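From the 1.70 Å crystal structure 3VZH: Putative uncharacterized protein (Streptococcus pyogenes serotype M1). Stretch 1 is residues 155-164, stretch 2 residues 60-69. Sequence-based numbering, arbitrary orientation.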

# COMPACT_ATOMS: atom_id res chain seq x y z
N GLU A 155 1.62 -7.10 16.84
CA GLU A 155 1.69 -5.65 16.90
C GLU A 155 0.67 -5.01 15.96
O GLU A 155 0.05 -3.94 16.32
CB GLU A 155 3.10 -5.13 16.63
CG GLU A 155 3.20 -3.60 16.67
CD GLU A 155 4.62 -3.04 16.85
OE1 GLU A 155 4.84 -1.79 16.74
OE2 GLU A 155 5.56 -3.84 17.05
N TYR A 156 0.60 -5.53 14.73
CA TYR A 156 -0.44 -5.12 13.79
C TYR A 156 -1.88 -5.06 14.38
O TYR A 156 -2.56 -4.03 14.34
CB TYR A 156 -0.43 -6.01 12.55
CG TYR A 156 -1.42 -5.49 11.49
CD1 TYR A 156 -1.07 -4.48 10.59
CD2 TYR A 156 -2.71 -6.06 11.39
CE1 TYR A 156 -1.98 -4.02 9.64
CE2 TYR A 156 -3.66 -5.60 10.49
CZ TYR A 156 -3.27 -4.62 9.56
OH TYR A 156 -4.22 -4.20 8.68
N GLU A 157 -2.29 -6.18 14.97
CA GLU A 157 -3.63 -6.33 15.48
C GLU A 157 -3.85 -5.50 16.75
O GLU A 157 -4.95 -5.02 16.98
CB GLU A 157 -3.91 -7.85 15.76
CG GLU A 157 -3.97 -8.58 14.42
CD GLU A 157 -4.27 -10.06 14.52
OE1 GLU A 157 -4.35 -10.57 15.67
OE2 GLU A 157 -4.44 -10.68 13.44
N THR A 158 -2.82 -5.31 17.57
CA THR A 158 -3.08 -4.65 18.82
C THR A 158 -2.76 -3.16 18.83
O THR A 158 -3.11 -2.48 19.79
CB THR A 158 -2.43 -5.39 19.98
OG1 THR A 158 -1.01 -5.26 19.86
CG2 THR A 158 -2.82 -6.81 19.89
N THR A 159 -2.18 -2.61 17.74
CA THR A 159 -1.80 -1.21 17.83
C THR A 159 -3.06 -0.37 17.65
O THR A 159 -3.81 -0.62 16.68
CB THR A 159 -0.82 -0.82 16.70
OG1 THR A 159 0.45 -1.48 16.93
CG2 THR A 159 -0.53 0.68 16.68
N VAL A 160 -3.28 0.62 18.54
CA VAL A 160 -4.54 1.37 18.51
C VAL A 160 -4.41 2.54 17.52
O VAL A 160 -3.42 3.33 17.56
CB VAL A 160 -4.89 1.92 19.91
CG1 VAL A 160 -6.22 2.65 19.86
CG2 VAL A 160 -5.00 0.78 20.92
N SER A 161 -5.39 2.64 16.61
CA SER A 161 -5.45 3.82 15.66
C SER A 161 -6.00 5.05 16.43
O SER A 161 -6.90 4.92 17.31
CB SER A 161 -6.46 3.53 14.60
OG SER A 161 -6.67 4.65 13.67
N TYR A 162 -5.48 6.23 16.08
CA TYR A 162 -6.06 7.53 16.48
C TYR A 162 -7.59 7.50 16.21
O TYR A 162 -8.36 8.06 17.01
CB TYR A 162 -5.37 8.66 15.70
CG TYR A 162 -5.91 10.07 16.10
CD1 TYR A 162 -5.51 10.69 17.30
CD2 TYR A 162 -6.89 10.73 15.33
CE1 TYR A 162 -6.02 11.94 17.65
CE2 TYR A 162 -7.39 11.98 15.67
CZ TYR A 162 -6.94 12.61 16.78
OH TYR A 162 -7.46 13.82 17.07
N TYR A 163 -8.00 6.84 15.10
CA TYR A 163 -9.43 6.78 14.64
C TYR A 163 -10.25 5.58 15.17
O TYR A 163 -11.38 5.28 14.75
CB TYR A 163 -9.50 6.97 13.11
CG TYR A 163 -9.04 8.36 12.78
CD1 TYR A 163 -9.86 9.46 13.05
CD2 TYR A 163 -7.77 8.58 12.07
CE1 TYR A 163 -9.46 10.77 12.71
CE2 TYR A 163 -7.37 9.87 11.75
CZ TYR A 163 -8.23 10.95 12.08
OH TYR A 163 -7.83 12.21 11.80
N ASN A 164 -9.69 4.87 16.14
CA ASN A 164 -10.47 3.81 16.70
C ASN A 164 -11.82 4.35 17.24
O ASN A 164 -11.85 5.35 17.93
CB ASN A 164 -9.72 3.17 17.84
CG ASN A 164 -10.33 1.85 18.23
OD1 ASN A 164 -10.89 1.15 17.41
ND2 ASN A 164 -10.26 1.53 19.51
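Stretch 2 60-69: TEVKVINQIQ

The contact between residues 60-69 and residues 155-164 is a mixed polar and apolar packing of the end of a β-strand and the loop that follows against a helix end and the turn that follows, held by five hydrogen bonds and by aliphatic groups laid over tyrosine rings. It illustrates a general principle: segments far apart in sequence, here with touching residues at least 93 positions apart, can dock without forming a sheet when side chains and backbone groups satisfy one another.

Stretch 2 is extended throughout most of its length, a strand through Val64 and then loop, with a break at Ile65, whose phi/psi of -85/-33 leaves the extended region. Stretch 1 is helical as far as Thr158, leaves helical geometry at Thr159, and forms a type I β turn from Ser161 to Asn164. The two chains advance in the same sense, Glu61 and Lys63 lying by Tyr156, Ile65 by Ser161 and Asn66 by Tyr162; the CA atoms of Ser161 and Ile65 approach to 4.2 Å.

At the helical end, Tyr156 is engaged at both its edge and its face. Its OH donates to Glu61 OE1 at 2.6 Å, near the plane of the ring, while Lys63 CD sits over one face, 3.9 Å from the centroid of the Tyr156 ring. The lysine chain then continues to the helix backbone, where Lys63 NZ donates to Tyr156 O at 2.9 Å. As the helix ends nearby, such an ammonium group can use a carbonyl that lacks the usual partner further along a helix. Beyond it, Thr159 CG2 meets Ile65 CD1 at 3.8 Å: the CA-to-CB bond of Ile65 points away from stretch 1, but the end of its side chain comes nearer.

The middle of the contact is anchored on backbone carbonyls. Ser161 OG donates to Val64 O at 2.6 Å and also accepts from Tyr163 N, at 2.9 Å from that nitrogen, so one hydroxyl ties the turn to the strand end. Next to it, Tyr162 N donates to Ile65 O at 2.8 Å, a single main-chain link with a nearly straight angle of 163°.

Two further tyrosines receive the loop. Gln67 CB lies 3.5 Å from the centroid of the Tyr162 ring, almost on the ring normal, so the glutamine's aliphatic part covers one face. Tyr163 instead offers its hydroxyl: Ile68 N donates to Tyr163 OH at 2.9 Å and 174°, and Tyr163 CE2 rests 3.7 Å from Ile68 CG1. Together the stretches bury 647 Å².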

# COMPACT_ATOMS: atom_id res chain seq x y z
N THR A 60 -3.65 -6.13 1.41
CA THR A 60 -5.06 -6.45 1.72
C THR A 60 -5.70 -5.49 2.72
O THR A 60 -6.95 -5.35 2.78
CB THR A 60 -5.24 -7.87 2.27
OG1 THR A 60 -4.47 -8.04 3.47
CG2 THR A 60 -4.86 -8.89 1.18
N GLU A 61 -4.88 -4.83 3.52
CA GLU A 61 -5.40 -4.01 4.62
C GLU A 61 -4.38 -2.95 5.01
O GLU A 61 -3.14 -3.21 4.93
CB GLU A 61 -5.78 -4.86 5.81
CG GLU A 61 -6.76 -4.14 6.72
CD GLU A 61 -7.29 -5.09 7.78
OE1 GLU A 61 -6.57 -5.39 8.72
OE2 GLU A 61 -8.44 -5.55 7.64
N VAL A 62 -4.85 -1.76 5.37
CA VAL A 62 -3.95 -0.75 6.02
C VAL A 62 -4.58 -0.13 7.23
O VAL A 62 -5.83 0.00 7.27
CB VAL A 62 -3.52 0.36 5.01
CG1 VAL A 62 -4.74 1.19 4.44
CG2 VAL A 62 -2.50 1.33 5.67
N LYS A 63 -3.77 0.15 8.26
CA LYS A 63 -4.25 0.83 9.45
C LYS A 63 -3.62 2.21 9.48
O LYS A 63 -2.35 2.35 9.42
CB LYS A 63 -4.00 0.09 10.80
CG LYS A 63 -4.54 -1.34 10.77
CD LYS A 63 -4.27 -2.09 12.07
CE LYS A 63 -4.97 -1.53 13.20
NZ LYS A 63 -5.15 -2.69 14.17
N VAL A 64 -4.47 3.23 9.48
CA VAL A 64 -4.04 4.65 9.61
C VAL A 64 -3.93 4.97 11.09
O VAL A 64 -4.95 5.09 11.80
CB VAL A 64 -5.11 5.54 8.86
CG1 VAL A 64 -4.74 7.02 8.97
CG2 VAL A 64 -5.24 5.11 7.40
N ILE A 65 -2.69 5.05 11.60
CA ILE A 65 -2.49 5.13 13.06
C ILE A 65 -2.60 6.53 13.55
O ILE A 65 -3.06 6.73 14.68
CB ILE A 65 -1.10 4.54 13.42
CG1 ILE A 65 -1.11 3.04 12.99
CG2 ILE A 65 -0.92 4.63 14.94
CD1 ILE A 65 -2.25 2.18 13.59
N ASN A 66 -2.19 7.51 12.73
CA ASN A 66 -2.07 8.91 13.24
C ASN A 66 -3.23 9.79 12.79
O ASN A 66 -3.69 9.66 11.61
CB ASN A 66 -0.76 9.61 12.79
CG ASN A 66 0.45 9.13 13.57
OD1 ASN A 66 0.31 8.27 14.45
ND2 ASN A 66 1.67 9.65 13.21
N GLN A 67 -3.60 10.72 13.68
CA GLN A 67 -4.40 11.90 13.29
C GLN A 67 -4.03 12.38 11.85
O GLN A 67 -2.86 12.62 11.50
CB GLN A 67 -4.21 13.01 14.31
CG GLN A 67 -4.95 14.28 13.93
CD GLN A 67 -4.84 15.30 15.04
OE1 GLN A 67 -4.28 15.05 16.11
NE2 GLN A 67 -5.41 16.41 14.81
N ILE A 68 -5.04 12.64 11.05
CA ILE A 68 -4.84 13.17 9.69
C ILE A 68 -4.63 14.68 9.77
O ILE A 68 -5.49 15.38 10.31
CB ILE A 68 -6.05 12.85 8.81
CG1 ILE A 68 -6.15 11.31 8.53
CG2 ILE A 68 -6.04 13.61 7.47
CD1 ILE A 68 -7.52 10.92 8.03
N GLN A 69 -3.46 15.15 9.32
CA GLN A 69 -3.06 16.57 9.42
C GLN A 69 -2.44 16.87 8.08
O GLN A 69 -1.92 15.96 7.45
CB GLN A 69 -1.95 16.67 10.49
CG GLN A 69 -2.39 16.35 11.92
CD GLN A 69 -1.32 16.73 12.94
OE1 GLN A 69 -1.37 17.81 13.50
NE2 GLN A 69 -0.36 15.85 13.17